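Local coordinates for basic blue protein (PDB 2CBP) that binds a type 1 copper ion and, as a blue copper protein of the phytocyanin family, probably carries electrons, at residues A[42-47]-A[76-81]. Numbering follows the deposited sequence.
Sequences VVVNQG and YFICNF. With CU (copper (II) ion), chain B.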
# COMPACT_ATOMS: atom_id res chain seq x y z
N VAL A 42 5.91 0.65 0.60
CA VAL A 42 6.47 1.62 1.54
C VAL A 42 5.33 2.21 2.38
O VAL A 42 4.32 2.66 1.81
CB VAL A 42 7.30 2.69 0.78
CG1 VAL A 42 8.06 3.65 1.69
CG2 VAL A 42 8.21 2.10 -0.29
N VAL A 43 5.54 2.18 3.66
CA VAL A 43 4.58 2.70 4.65
C VAL A 43 4.94 4.15 4.97
O VAL A 43 5.97 4.43 5.62
CB VAL A 43 4.59 1.82 5.92
CG1 VAL A 43 3.46 2.27 6.85
CG2 VAL A 43 4.49 0.35 5.59
N VAL A 44 4.05 5.02 4.51
CA VAL A 44 4.26 6.48 4.70
C VAL A 44 3.13 7.14 5.47
O VAL A 44 2.20 6.48 5.93
CB VAL A 44 4.45 7.11 3.28
CG1 VAL A 44 5.65 6.55 2.54
CG2 VAL A 44 3.19 6.99 2.44
N ASN A 45 3.25 8.46 5.56
CA ASN A 45 2.21 9.28 6.24
C ASN A 45 1.37 9.92 5.17
O ASN A 45 1.62 9.81 3.93
CB ASN A 45 2.90 10.23 7.23
CG ASN A 45 3.87 11.18 6.55
OD1 ASN A 45 3.98 11.26 5.33
ND2 ASN A 45 4.56 11.95 7.40
N GLN A 46 0.31 10.64 5.59
CA GLN A 46 -0.60 11.28 4.62
C GLN A 46 0.12 12.21 3.65
O GLN A 46 -0.15 12.24 2.43
CB GLN A 46 -1.76 11.97 5.35
CG GLN A 46 -2.77 12.51 4.34
CD GLN A 46 -4.02 13.04 5.01
OE1 GLN A 46 -4.01 13.40 6.20
NE2 GLN A 46 -5.11 13.11 4.24
N GLY A 47 1.09 12.97 4.15
CA GLY A 47 1.89 13.90 3.37
C GLY A 47 2.67 13.27 2.24
O GLY A 47 2.69 13.75 1.08
N TYR A 76 -1.21 4.52 4.98
CA TYR A 76 -0.85 4.94 3.63
C TYR A 76 0.35 4.12 3.13
O TYR A 76 1.35 3.96 3.84
CB TYR A 76 -0.52 6.45 3.64
CG TYR A 76 -1.67 7.33 4.14
CD1 TYR A 76 -2.68 7.74 3.26
CD2 TYR A 76 -1.73 7.74 5.46
CE1 TYR A 76 -3.74 8.53 3.70
CE2 TYR A 76 -2.78 8.54 5.92
CZ TYR A 76 -3.77 8.94 5.04
OH TYR A 76 -4.78 9.72 5.52
N PHE A 77 0.18 3.63 1.92
CA PHE A 77 1.19 2.80 1.25
C PHE A 77 1.42 3.32 -0.18
O PHE A 77 0.51 3.66 -0.93
CB PHE A 77 0.80 1.29 1.16
CG PHE A 77 0.34 0.69 2.45
CD1 PHE A 77 -1.01 0.81 2.82
CD2 PHE A 77 1.23 0.07 3.29
CE1 PHE A 77 -1.45 0.30 4.04
CE2 PHE A 77 0.82 -0.46 4.53
CZ PHE A 77 -0.53 -0.33 4.88
N ILE A 78 2.72 3.30 -0.52
CA ILE A 78 3.10 3.70 -1.88
C ILE A 78 4.20 2.74 -2.37
O ILE A 78 4.78 2.01 -1.56
CB ILE A 78 3.64 5.12 -1.99
CG1 ILE A 78 4.99 5.22 -1.31
CG2 ILE A 78 2.70 6.17 -1.43
CD1 ILE A 78 5.69 6.58 -1.38
N CYS A 79 4.41 2.79 -3.66
CA CYS A 79 5.52 2.03 -4.30
C CYS A 79 6.51 3.20 -4.58
O CYS A 79 5.99 4.16 -5.21
CB CYS A 79 5.18 1.26 -5.52
SG CYS A 79 6.63 0.71 -6.46
N ASN A 80 7.74 3.14 -4.13
CA ASN A 80 8.63 4.28 -4.38
C ASN A 80 9.64 4.12 -5.52
O ASN A 80 10.56 4.98 -5.61
CB ASN A 80 9.19 4.91 -3.12
CG ASN A 80 10.34 4.15 -2.50
OD1 ASN A 80 10.77 3.12 -3.02
ND2 ASN A 80 10.81 4.70 -1.39
N PHE A 81 9.48 3.18 -6.38
CA PHE A 81 10.29 3.02 -7.62
C PHE A 81 9.96 4.31 -8.39
O PHE A 81 8.85 4.86 -8.30
CB PHE A 81 9.85 1.78 -8.40
CG PHE A 81 10.60 0.53 -8.02
CD1 PHE A 81 10.56 0.03 -6.73
CD2 PHE A 81 11.34 -0.14 -8.99
CE1 PHE A 81 11.27 -1.14 -6.39
CE2 PHE A 81 12.04 -1.30 -8.68
CZ PHE A 81 12.01 -1.79 -7.39
CU CU B . 5.86 -0.09 -8.31
O HOH W 1 0.85 4.81 7.38
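Val42 and Ile78 exchange both of their backbone hydrogen bonds, and this antiparallel pair ties strand 41-44 to strand 73-78 in the middle of a four-stranded cupredoxin sheet. Val42 N gives to Ile78 O at 2.8 Å, approaching almost in line with the carbonyl, and Ile78 N returns the bond to Val42 O. Val44 N reaches Tyr76 O at 3.0 Å from 35° out of the carbonyl plane. A water donates to Val44 O and accepts from Tyr76 N, which stand about 4.0 Å apart, too far for a direct bond. Between Val42 and Val44, Val43 meets Phe77 as a non-hydrogen-bonded pair.

Apolar contacts divide between the two sheet faces. On one, Val43 CG2 lies alongside the Phe77 ring, 3.9 Å from CE2. On the other, Val44 sets CG1 against Ile78 CD1 and CG2 against Tyr76 CB. Past the end of strand 73-78, the Asn80 amide meets Val42 CG2, its OD1 and ND2 bonding to Asn40 and Thr54.

With its CG anti to the carbonyl carbon (chi1 -59°), Tyr76 lays its ring against Gln46, the first residue of helix 46-51, whose CA sits over one face, 3.8 Å from the centroid, in a CH-pi contact. The extended Gln46 chain follows the ring and ends with CD 3.4 Å from Tyr76 OH, its amide plane 17° from the ring; that hydroxyl bonds to Gln74. An alanine in place of Tyr76 would probably leave Gln46 without the ring face under its CA and CB, and Gln74 without its hydroxyl partner.

From Tyr76 to Cys79 the chemistry thus changes: a ring packed on the start of a helix, then paired amides, then, in the loop beyond the strand, Cys79, whose SG binds copper at 2.2 Å.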